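Local coordinates for galactose mutarotase related enzyme (Lactobacillus acidophilus, PDB 3DCD), which is of unknown function but probably binds carbohydrate and may isomerise sugars, at residues Phe33-Gln36 against Glu40-Gly43; Ile239-Gln242 against Asn248-Cys251; Glu82-Asn85 against Ile91-Leu94; Val12-His17 against Val113-Met118. One frame throughout, in Å; residues are numbered along the deposited sequence.

Overall arrangement
Contacts 1 and 2 adjoin, their centres about 9 Å apart, where the loop holding residues 33-43 lies on the hairpin of strands 236-240 and 249-256; aromatic rings meet in both, with one indole N-H bond in contact 1 and backbone plus hydroxyl bonds in contact 2. Contacts 3 and 4 form a second neighbourhood, also about 9 Å between centres, sharing the large antiparallel sheet in which strands 90-96 and 109-118 are neighbours. Contact 3 is a bulged hairpin at the outermost strand, partly open to solvent and mainly backbone-bonded. Contact 4 is buried and apolar across the segments, as expected where two sheets pack face to face. Contact 2 is likewise buried, contact 1 partly so.

Contact 1: residues Phe33-Gln36 against Glu40-Gly43; sequences FMWQ and EIWG
Trp35 drives its indole into the turn at Ile41 and Trp42, and its ring nitrogen supplies the one hydrogen bond between the two segments. NE1 of Trp35 donates to the backbone O of Trp42 at 2.9 Å, with an N-H...O angle of 161°. The acceptor lies at the indole edge, in its plane, and the donor in the carbonyl plane, a geometry that would favour this ring tilt. With CG anti to the backbone N of Trp35 (chi1 168°), the pyrrole edge reaches the second segment. Packing is tight beside this bond: CD1 of Trp35 comes within 3.4 Å of CE3 of Trp42. The indole planes are nearly parallel, 11° apart, but displaced so that little of one ring covers the other, the centroids of the Trp35 five-membered and Trp42 six-membered rings lying 5.2 Å apart. Farther along the same edge, CZ2 of Trp35 meets CB of Ile41 at 3.9 Å, while the end of Ile41 extends elsewhere. The looser side is that of exposed Gln36, which turns back on its own segment, NE2 bonding to O of Met34 at 2.8 Å and to O of Gln22. Trp35 stacks on Tyr249 of strand 249-256, so the loop between strands 20-26 and 48-49 lies on that hairpin; His143 and Trp240 meet the Trp42 ring. A phenylalanine in place of Trp35 lacks the N-H and would probably leave the Trp42 carbonyl without this donor and the Ile41 flank less filled. Chemically this implies that one directional bond joins the two segments directly, with aromatic and aliphatic contacts supporting it.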
loop_
_atom_site.group_PDB
_atom_site.type_symbol
_atom_site.label_atom_id
_atom_site.label_comp_id
_atom_site.label_asym_id
_atom_site.label_seq_id
_atom_site.Cartn_x
_atom_site.Cartn_y
_atom_site.Cartn_z
ATOM N N PHE A 33 12.748 -4.538 8.666
ATOM C CA PHE A 33 11.839 -3.395 8.584
ATOM C C PHE A 33 10.379 -3.770 8.401
ATOM O O PHE A 33 9.503 -3.003 8.789
ATOM C CB PHE A 33 12.302 -2.404 7.508
ATOM C CG PHE A 33 13.578 -1.713 7.872
ATOM C CD1 PHE A 33 13.551 -0.570 8.665
ATOM C CD2 PHE A 33 14.808 -2.223 7.464
ATOM C CE1 PHE A 33 14.747 0.081 9.037
ATOM C CE2 PHE A 33 15.999 -1.589 7.826
ATOM C CZ PHE A 33 15.965 -0.437 8.619
HETATM N N MSE A 34 10.125 -4.940 7.827
HETATM C CA MSE A 34 8.764 -5.346 7.493
HETATM C C MSE A 34 8.106 -6.165 8.592
HETATM O O MSE A 34 8.711 -7.097 9.140
HETATM C CB MSE A 34 8.741 -6.178 6.208
HETATM C CG MSE A 34 9.443 -5.535 5.043
HETATM SE SE MSE A 34 8.806 -3.707 4.601
HETATM C CE MSE A 34 6.934 -4.078 4.323
ATOM N N TRP A 35 6.859 -5.803 8.884
ATOM C CA TRP A 35 5.952 -6.600 9.712
ATOM C C TRP A 35 5.935 -8.058 9.243
ATOM O O TRP A 35 5.833 -8.329 8.040
ATOM C CB TRP A 35 4.555 -5.987 9.653
ATOM C CG TRP A 35 3.432 -6.831 10.229
ATOM C CD1 TRP A 35 2.422 -7.435 9.531
ATOM C CD2 TRP A 35 3.197 -7.129 11.605
ATOM N NE1 TRP A 35 1.567 -8.087 10.391
ATOM C CE2 TRP A 35 2.020 -7.913 11.670
ATOM C CE3 TRP A 35 3.854 -6.802 12.792
ATOM C CZ2 TRP A 35 1.505 -8.388 12.875
ATOM C CZ3 TRP A 35 3.337 -7.289 13.994
ATOM C CH2 TRP A 35 2.174 -8.063 14.019
ATOM N N GLN A 36 6.052 -8.992 10.193
ATOM C CA GLN A 36 6.256 -10.406 9.850
ATOM C C GLN A 36 4.980 -11.241 9.849
ATOM O O GLN A 36 5.030 -12.472 9.949
ATOM C CB GLN A 36 7.352 -11.025 10.727
ATOM C CG GLN A 36 8.732 -10.485 10.349
ATOM C CD GLN A 36 9.035 -10.744 8.874
ATOM O OE1 GLN A 36 9.043 -11.899 8.435
ATOM N NE2 GLN A 36 9.261 -9.672 8.101
ATOM N N GLU A 40 -2.094 -13.869 14.453
ATOM C CA GLU A 40 -2.887 -13.511 15.620
ATOM C C GLU A 40 -3.357 -12.071 15.542
ATOM O O GLU A 40 -4.320 -11.689 16.206
ATOM C CB GLU A 40 -2.075 -13.745 16.905
ATOM C CG GLU A 40 -1.745 -15.227 17.142
ATOM C CD GLU A 40 -2.902 -16.013 17.758
ATOM O OE1 GLU A 40 -3.960 -15.423 18.049
ATOM O OE2 GLU A 40 -2.743 -17.232 17.959
ATOM N N ILE A 41 -2.674 -11.273 14.716
ATOM C CA ILE A 41 -2.947 -9.840 14.608
ATOM C C ILE A 41 -3.378 -9.467 13.186
ATOM O O ILE A 41 -4.477 -8.917 12.964
ATOM C CB ILE A 41 -1.682 -9.005 14.969
ATOM C CG1 ILE A 41 -1.132 -9.371 16.361
ATOM C CG2 ILE A 41 -1.956 -7.501 14.833
ATOM C CD1 ILE A 41 -2.049 -9.015 17.536
ATOM N N TRP A 42 -2.494 -9.754 12.229
ATOM C CA TRP A 42 -2.730 -9.419 10.822
ATOM C C TRP A 42 -1.776 -10.262 9.982
ATOM O O TRP A 42 -0.567 -10.047 9.999
ATOM C CB TRP A 42 -2.538 -7.900 10.569
ATOM C CG TRP A 42 -2.705 -7.538 9.093
ATOM C CD1 TRP A 42 -3.756 -7.866 8.283
ATOM C CD2 TRP A 42 -1.782 -6.801 8.272
ATOM N NE1 TRP A 42 -3.555 -7.366 7.009
ATOM C CE2 TRP A 42 -2.353 -6.707 6.979
ATOM C CE3 TRP A 42 -0.542 -6.194 8.511
ATOM C CZ2 TRP A 42 -1.708 -6.068 5.921
ATOM C CZ3 TRP A 42 0.090 -5.541 7.467
ATOM C CH2 TRP A 42 -0.503 -5.477 6.180
ATOM N N GLY A 43 -2.321 -11.263 9.289
ATOM C CA GLY A 43 -1.503 -12.306 8.684
ATOM C C GLY A 43 -1.020 -12.001 7.281
ATOM O O GLY A 43 -0.931 -12.915 6.440
#

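Contact 2: residues Ile239-Gln242 against Asn248-Cys251; sequences IWSQ and NYVC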
loop_
_atom_site.group_PDB
_atom_site.type_symbol
_atom_site.label_atom_id
_atom_site.label_comp_id
_atom_site.label_asym_id
_atom_site.label_seq_id
_atom_site.Cartn_x
_atom_site.Cartn_y
_atom_site.Cartn_z
ATOM N N ILE A 239 -3.165 5.441 6.488
ATOM C CA ILE A 239 -2.315 5.026 7.610
ATOM C C ILE A 239 -3.173 4.114 8.485
ATOM O O ILE A 239 -4.279 4.505 8.879
ATOM C CB ILE A 239 -1.813 6.232 8.494
ATOM C CG1 ILE A 239 -1.400 7.471 7.662
ATOM C CG2 ILE A 239 -0.682 5.770 9.455
ATOM C CD1 ILE A 239 -0.233 7.271 6.696
ATOM N N TRP A 240 -2.666 2.922 8.817
ATOM C CA TRP A 240 -3.487 1.942 9.514
ATOM C C TRP A 240 -2.639 0.991 10.359
ATOM O O TRP A 240 -1.528 0.630 9.982
ATOM C CB TRP A 240 -4.306 1.129 8.482
ATOM C CG TRP A 240 -5.072 -0.080 9.030
ATOM C CD1 TRP A 240 -6.317 -0.085 9.613
ATOM C CD2 TRP A 240 -4.623 -1.438 9.036
ATOM N NE1 TRP A 240 -6.672 -1.379 9.971
ATOM C CE2 TRP A 240 -5.650 -2.225 9.625
ATOM C CE3 TRP A 240 -3.454 -2.074 8.590
ATOM C CZ2 TRP A 240 -5.530 -3.603 9.798
ATOM C CZ3 TRP A 240 -3.340 -3.458 8.758
ATOM C CH2 TRP A 240 -4.376 -4.203 9.353
ATOM N N SER A 241 -3.185 0.581 11.494
ATOM C CA SER A 241 -2.683 -0.612 12.179
ATOM C C SER A 241 -3.895 -1.353 12.766
ATOM O O SER A 241 -4.997 -0.784 12.818
ATOM C CB SER A 241 -1.663 -0.224 13.246
ATOM O OG SER A 241 -0.981 -1.375 13.744
ATOM N N GLN A 242 -3.700 -2.602 13.192
ATOM C CA GLN A 242 -4.832 -3.454 13.609
ATOM C C GLN A 242 -5.466 -2.926 14.887
ATOM O O GLN A 242 -4.795 -2.307 15.722
ATOM C CB GLN A 242 -4.387 -4.921 13.782
ATOM C CG GLN A 242 -5.531 -5.950 13.920
ATOM C CD GLN A 242 -6.507 -5.882 12.764
ATOM O OE1 GLN A 242 -7.400 -5.048 12.747
ATOM N NE2 GLN A 242 -6.317 -6.740 11.781
ATOM N N ASN A 248 2.989 -3.905 17.297
ATOM C CA ASN A 248 3.937 -2.818 17.092
ATOM C C ASN A 248 4.377 -2.703 15.632
ATOM O O ASN A 248 5.518 -3.028 15.260
ATOM C CB ASN A 248 5.111 -2.960 18.064
ATOM C CG ASN A 248 4.658 -2.916 19.516
ATOM O OD1 ASN A 248 3.896 -2.035 19.908
ATOM N ND2 ASN A 248 5.094 -3.891 20.307
ATOM N N TYR A 249 3.437 -2.238 14.813
ATOM C CA TYR A 249 3.691 -1.960 13.400
ATOM C C TYR A 249 2.676 -0.934 12.943
ATOM O O TYR A 249 1.683 -0.666 13.628
ATOM C CB TYR A 249 3.562 -3.232 12.531
ATOM C CG TYR A 249 2.109 -3.584 12.241
ATOM C CD1 TYR A 249 1.348 -4.296 13.172
ATOM C CD2 TYR A 249 1.494 -3.194 11.049
ATOM C CE1 TYR A 249 0.019 -4.623 12.912
ATOM C CE2 TYR A 249 0.144 -3.504 10.785
ATOM C CZ TYR A 249 -0.582 -4.207 11.728
ATOM O OH TYR A 249 -1.909 -4.522 11.486
ATOM N N VAL A 250 2.911 -0.387 11.754
ATOM C CA VAL A 250 1.966 0.535 11.136
ATOM C C VAL A 250 2.103 0.363 9.634
ATOM O O VAL A 250 3.215 0.098 9.145
ATOM C CB VAL A 250 2.223 2.005 11.594
ATOM C CG1 VAL A 250 3.541 2.571 11.017
ATOM C CG2 VAL A 250 1.006 2.915 11.233
ATOM N N CYS A 251 0.994 0.502 8.905
ATOM C CA CYS A 251 1.058 0.508 7.443
ATOM C C CYS A 251 0.901 1.934 6.925
ATOM O O CYS A 251 0.099 2.725 7.457
ATOM C CB CYS A 251 -0.067 -0.347 6.830
ATOM S SG CYS A 251 -0.034 -2.107 7.247
#
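The backbone O of Trp240 accepts the shortest polar bond here, from N of Cys251 at 2.7 Å with an N-H...O angle of 172°. The reverse bond, from N of Trp240 to O of Cys251, measures 3.1 Å, which makes the two residues an antiparallel hydrogen-bonded pair in the hairpin of strands 236-240 and 249-256. Beyond this pair, side chains take over the polar work. OG of Ser241 donates to O of Tyr249 at 2.8 Å, approaching from above the carbonyl plane. The same hydroxyl sits over one face of the Tyr249 ring, toward its rim; the opposite face is stacked on Trp35. Tyr249 can fold its ring back across the hairpin because CG stands between the backbone N and the carbonyl carbon (chi1 79°). Its OH then reaches N of Gln242 at 3.1 Å, a weak bond bent to 121°, and lies 3.3 Å from CZ3 of Trp240. Trp240 and Cys251 point to one side of the sheet, where SG of Cys251 meets the indole at its edge, 3.7 Å from CE3: a sulfur-aromatic contact in the ring plane. Farther along, CG2 of Ile239 touches CG2 of Val250 at 3.8 Å. The amide of Gln242 is bound through NE2 to O of Ile41, and the backbone of Val250 bonds to Phe146 on the neighbouring strand. The bonds imply that, where strand pairing ends, the serine hydroxyl satisfies a buried carbonyl that no backbone N-H of residues 239-242 serves, while the tyrosine ring covers that hydroxyl.

Contact 3: residues Glu82-Asn85 against Ile91-Leu94; sequences EVEN and ITFL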
loop_
_atom_site.group_PDB
_atom_site.type_symbol
_atom_site.label_atom_id
_atom_site.label_comp_id
_atom_site.label_asym_id
_atom_site.label_seq_id
_atom_site.Cartn_x
_atom_site.Cartn_y
_atom_site.Cartn_z
ATOM N N GLU A 82 3.773 -14.355 -12.275
ATOM C CA GLU A 82 4.965 -14.845 -12.966
ATOM C C GLU A 82 6.137 -13.895 -12.728
ATOM O O GLU A 82 5.939 -12.678 -12.589
ATOM C CB GLU A 82 4.720 -14.968 -14.473
ATOM C CG GLU A 82 3.583 -15.946 -14.897
ATOM C CD GLU A 82 3.722 -17.364 -14.329
ATOM O OE1 GLU A 82 4.737 -18.045 -14.604
ATOM O OE2 GLU A 82 2.787 -17.810 -13.620
ATOM N N VAL A 83 7.348 -14.437 -12.678
ATOM C CA VAL A 83 8.546 -13.594 -12.617
ATOM C C VAL A 83 9.012 -13.325 -14.050
ATOM O O VAL A 83 9.560 -14.208 -14.729
ATOM C CB VAL A 83 9.684 -14.205 -11.750
ATOM C CG1 VAL A 83 10.940 -13.306 -11.795
ATOM C CG2 VAL A 83 9.220 -14.392 -10.318
ATOM N N GLU A 84 8.777 -12.100 -14.500
ATOM C CA GLU A 84 9.070 -11.713 -15.876
ATOM C C GLU A 84 10.544 -11.383 -16.108
ATOM O O GLU A 84 11.092 -11.660 -17.188
ATOM C CB GLU A 84 8.199 -10.512 -16.286
ATOM C CG GLU A 84 8.329 -10.194 -17.774
ATOM C CD GLU A 84 7.397 -9.107 -18.239
ATOM O OE1 GLU A 84 7.342 -8.039 -17.598
ATOM O OE2 GLU A 84 6.728 -9.326 -19.273
ATOM N N ASN A 85 11.162 -10.762 -15.099
ATOM C CA ASN A 85 12.550 -10.308 -15.169
ATOM C C ASN A 85 13.103 -10.305 -13.741
ATOM O O ASN A 85 12.395 -9.925 -12.819
ATOM C CB ASN A 85 12.602 -8.901 -15.771
ATOM C CG ASN A 85 14.022 -8.354 -15.879
ATOM O OD1 ASN A 85 14.740 -8.631 -16.845
ATOM N ND2 ASN A 85 14.418 -7.548 -14.903
ATOM N N ILE A 91 13.325 -6.779 -9.822
ATOM C CA ILE A 91 12.465 -7.930 -10.159
ATOM C C ILE A 91 11.098 -7.408 -10.573
ATOM O O ILE A 91 10.598 -6.436 -10.020
ATOM C CB ILE A 91 12.390 -8.966 -8.991
ATOM C CG1 ILE A 91 11.602 -10.214 -9.381
ATOM C CG2 ILE A 91 11.834 -8.317 -7.702
ATOM C CD1 ILE A 91 11.918 -11.409 -8.513
ATOM N N THR A 92 10.518 -8.043 -11.587
ATOM C CA THR A 92 9.214 -7.632 -12.079
ATOM C C THR A 92 8.341 -8.863 -12.073
ATOM O O THR A 92 8.703 -9.876 -12.645
ATOM C CB THR A 92 9.295 -7.042 -13.518
ATOM O OG1 THR A 92 10.167 -5.902 -13.513
ATOM C CG2 THR A 92 7.904 -6.613 -14.039
ATOM N N PHE A 93 7.213 -8.750 -11.379
ATOM C CA PHE A 93 6.163 -9.752 -11.360
ATOM C C PHE A 93 5.030 -9.365 -12.319
ATOM O O PHE A 93 4.640 -8.202 -12.418
ATOM C CB PHE A 93 5.603 -9.906 -9.937
ATOM C CG PHE A 93 6.634 -10.340 -8.924
ATOM C CD1 PHE A 93 6.884 -11.687 -8.706
ATOM C CD2 PHE A 93 7.347 -9.386 -8.188
ATOM C CE1 PHE A 93 7.855 -12.100 -7.771
ATOM C CE2 PHE A 93 8.308 -9.771 -7.259
ATOM C CZ PHE A 93 8.562 -11.131 -7.041
ATOM N N LEU A 94 4.508 -10.370 -13.008
ATOM C CA LEU A 94 3.459 -10.173 -13.964
ATOM C C LEU A 94 2.271 -11.070 -13.653
ATOM O O LEU A 94 2.414 -12.283 -13.437
ATOM C CB LEU A 94 3.982 -10.476 -15.366
ATOM C CG LEU A 94 3.012 -10.553 -16.542
ATOM C CD1 LEU A 94 2.259 -9.263 -16.791
ATOM C CD2 LEU A 94 3.775 -11.024 -17.819
HETATM O O HOH W 1 12.985 -6.237 -13.070
#
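Backbone bonds tie Glu82 to Leu94 in both directions, each N meeting the partner's O at 2.7 Å. Two further bonds fall on Thr92: N of Glu84 donates to its O at 2.9 Å, and its N donates to O of Asn85. Two residues, Glu84 and Asn85, thus face one, which defines a classic beta bulge; Glu84, the first of them, breaks the extended run with its psi of -36°. The short strand axes run at 135°, consistent with twist and the bulge.

Apolar contacts gather on the face of Val83 and Phe93. The valine divides its methyls: CG1 touches CD1 of Ile91 at 3.9 Å, while CG2 approaches CE1 of Phe93 at 3.7 Å. Val83 and Phe93 lie side by side, pointing the same way, whereas Val83 and Ile91 cross at about a right angle. Ile14 and Tyr3 continue this apolar layer from other strands.

Polar groups lie on the side of Glu82, Asn85, Thr92 and Leu94. One water accepts from ND2 of Asn85 at 2.7 Å and donates to OG1 of Thr92 at 2.9 Å, bridging the bulge; OG1 also lies beside the amide of Asn114. Glu84 stretches out alongside Thr92, its CG opposite the backbone N (chi1 -172°), and OE2 passes CD2 of Leu94 at 3.7 Å. Its OE1 forms a salt bridge with NE of Arg112, two strands away.

The chemistry implies a two-sided hairpin at the sheet's outermost strand: apolar toward the strands beneath, with a water bridge and a salt bridge on its other side, while backbone bonds hold the pair.

Contact 4: residues Val12-His17 against Val113-Met118; sequences VVISDH and VNYNLM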
loop_
_atom_site.group_PDB
_atom_site.type_symbol
_atom_site.label_atom_id
_atom_site.label_comp_id
_atom_site.label_asym_id
_atom_site.label_seq_id
_atom_site.Cartn_x
_atom_site.Cartn_y
_atom_site.Cartn_z
ATOM N N VAL A 12 16.201 -7.516 0.201
ATOM C CA VAL A 12 14.747 -7.547 0.113
ATOM C C VAL A 12 14.337 -8.915 -0.397
ATOM O O VAL A 12 14.890 -9.403 -1.390
ATOM C CB VAL A 12 14.204 -6.452 -0.849
ATOM C CG1 VAL A 12 12.662 -6.476 -0.883
ATOM C CG2 VAL A 12 14.703 -5.055 -0.436
ATOM N N VAL A 13 13.369 -9.522 0.282
ATOM C CA VAL A 13 12.815 -10.797 -0.146
ATOM C C VAL A 13 11.352 -10.593 -0.525
ATOM O O VAL A 13 10.590 -9.995 0.239
ATOM C CB VAL A 13 12.896 -11.858 0.971
ATOM C CG1 VAL A 13 12.262 -13.171 0.484
ATOM C CG2 VAL A 13 14.334 -12.097 1.403
ATOM N N ILE A 14 10.962 -11.111 -1.688
ATOM C CA ILE A 14 9.609 -10.914 -2.202
ATOM C C ILE A 14 9.028 -12.235 -2.736
ATOM O O ILE A 14 9.731 -13.003 -3.387
ATOM C CB ILE A 14 9.603 -9.879 -3.339
ATOM C CG1 ILE A 14 10.387 -8.623 -2.923
ATOM C CG2 ILE A 14 8.171 -9.524 -3.725
ATOM C CD1 ILE A 14 11.170 -8.014 -4.033
ATOM N N SER A 15 7.745 -12.468 -2.472
ATOM C CA SER A 15 7.070 -13.704 -2.892
ATOM C C SER A 15 6.322 -13.494 -4.192
ATOM O O SER A 15 5.733 -12.430 -4.416
ATOM C CB SER A 15 6.075 -14.171 -1.817
ATOM O OG SER A 15 5.341 -15.322 -2.253
ATOM N N ASP A 16 6.318 -14.514 -5.043
ATOM C CA ASP A 16 5.521 -14.438 -6.246
ATOM C C ASP A 16 4.017 -14.540 -5.929
ATOM O O ASP A 16 3.177 -14.252 -6.788
ATOM C CB ASP A 16 5.961 -15.460 -7.284
ATOM C CG ASP A 16 5.899 -16.895 -6.784
ATOM O OD1 ASP A 16 5.536 -17.158 -5.628
ATOM O OD2 ASP A 16 6.219 -17.788 -7.586
ATOM N N HIS A 17 3.701 -14.968 -4.706
ATOM C CA HIS A 17 2.333 -14.948 -4.227
ATOM C C HIS A 17 1.953 -13.526 -3.842
ATOM O O HIS A 17 2.459 -12.977 -2.858
ATOM C CB HIS A 17 2.130 -15.904 -3.055
ATOM C CG HIS A 17 0.687 -16.112 -2.719
ATOM N ND1 HIS A 17 0.071 -15.486 -1.657
ATOM C CD2 HIS A 17 -0.273 -16.832 -3.339
ATOM C CE1 HIS A 17 -1.206 -15.824 -1.635
ATOM N NE2 HIS A 17 -1.438 -16.638 -2.643
ATOM N N VAL A 113 4.131 -5.607 -11.219
ATOM C CA VAL A 113 4.675 -5.002 -10.015
ATOM C C VAL A 113 6.188 -5.167 -10.078
ATOM O O VAL A 113 6.723 -6.288 -10.064
ATOM C CB VAL A 113 4.096 -5.633 -8.699
ATOM C CG1 VAL A 113 4.670 -4.928 -7.476
ATOM C CG2 VAL A 113 2.569 -5.514 -8.683
ATOM N N ASN A 114 6.866 -4.035 -10.195
ATOM C CA ASN A 114 8.309 -4.017 -10.283
ATOM C C ASN A 114 8.873 -3.462 -8.997
ATOM O O ASN A 114 8.405 -2.440 -8.502
ATOM C CB ASN A 114 8.781 -3.147 -11.442
ATOM C CG ASN A 114 10.291 -2.884 -11.391
ATOM O OD1 ASN A 114 11.102 -3.744 -11.729
ATOM N ND2 ASN A 114 10.659 -1.700 -10.967
ATOM N N TYR A 115 9.883 -4.149 -8.472
ATOM C CA TYR A 115 10.627 -3.687 -7.309
ATOM C C TYR A 115 12.062 -3.499 -7.735
ATOM O O TYR A 115 12.646 -4.376 -8.384
ATOM C CB TYR A 115 10.592 -4.738 -6.197
ATOM C CG TYR A 115 9.227 -4.964 -5.614
ATOM C CD1 TYR A 115 8.453 -6.051 -6.012
ATOM C CD2 TYR A 115 8.717 -4.099 -4.650
ATOM C CE1 TYR A 115 7.192 -6.259 -5.464
ATOM C CE2 TYR A 115 7.456 -4.288 -4.087
ATOM C CZ TYR A 115 6.703 -5.373 -4.496
ATOM O OH TYR A 115 5.460 -5.568 -3.950
ATOM N N ASN A 116 12.645 -2.363 -7.373
ATOM C CA ASN A 116 14.044 -2.158 -7.668
ATOM C C ASN A 116 14.758 -1.336 -6.605
ATOM O O ASN A 116 14.138 -0.515 -5.923
ATOM C CB ASN A 116 14.234 -1.603 -9.081
ATOM C CG ASN A 116 13.857 -0.170 -9.195
ATOM O OD1 ASN A 116 14.615 0.715 -8.775
ATOM N ND2 ASN A 116 12.682 0.095 -9.776
ATOM N N LEU A 117 16.059 -1.594 -6.464
ATOM C CA LEU A 117 16.891 -0.936 -5.453
ATOM C C LEU A 117 17.832 0.120 -6.005
ATOM O O LEU A 117 18.416 -0.046 -7.082
ATOM C CB LEU A 117 17.762 -1.967 -4.725
ATOM C CG LEU A 117 17.044 -2.984 -3.858
ATOM C CD1 LEU A 117 18.014 -4.007 -3.320
ATOM C CD2 LEU A 117 16.347 -2.252 -2.726
HETATM N N MSE A 118 17.965 1.185 -5.221
HETATM C CA MSE A 118 18.957 2.235 -5.403
HETATM C C MSE A 118 19.447 2.579 -3.998
HETATM O O MSE A 118 18.700 3.208 -3.246
HETATM C CB MSE A 118 18.280 3.456 -6.034
HETATM C CG MSE A 118 19.110 4.733 -6.045
HETATM SE SE MSE A 118 20.140 4.926 -7.680
HETATM C CE MSE A 118 18.669 5.308 -8.919
#
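Ile14 lays two of its methyls against the ring of Tyr115, CG2 of Ile14 at 3.8 Å from CE1 of Tyr115 and CD1 of Ile14 at 3.9 Å from CG and CD1 of Tyr115. This is face-to-face sheet packing in the beta-sandwich fold of the galactose mutarotase family: strand 10-15, the middle of a three-stranded antiparallel sheet, lies over strand 109-118 of the large sheet. The evidence is in the spacing, since the nearest CA pairs, Ile14 with Tyr115 and Val12 with Leu117, are each 8.9 Å apart, and no hydrogen bond crosses. The end of Ile14 is rotated off a staggered position (chi2 143°), which brings its CD1 near CB and CG of Tyr115. The tyrosine is fixed at its far end, where OH bonds to O of Ala19. Ile91 and Phe93 of the adjoining strand also touch Ile14, so Ile14 packs against both strand 90-96 and strand 109-118. An alanine in place of Ile14 lacks both methyls and would probably leave a gap beside the Tyr115 ring, giving it more freedom to shift. Farther along the strands the second contact is slimmer: CG2 of Val12 slides past CD2 of Leu117 at 4.0 Å.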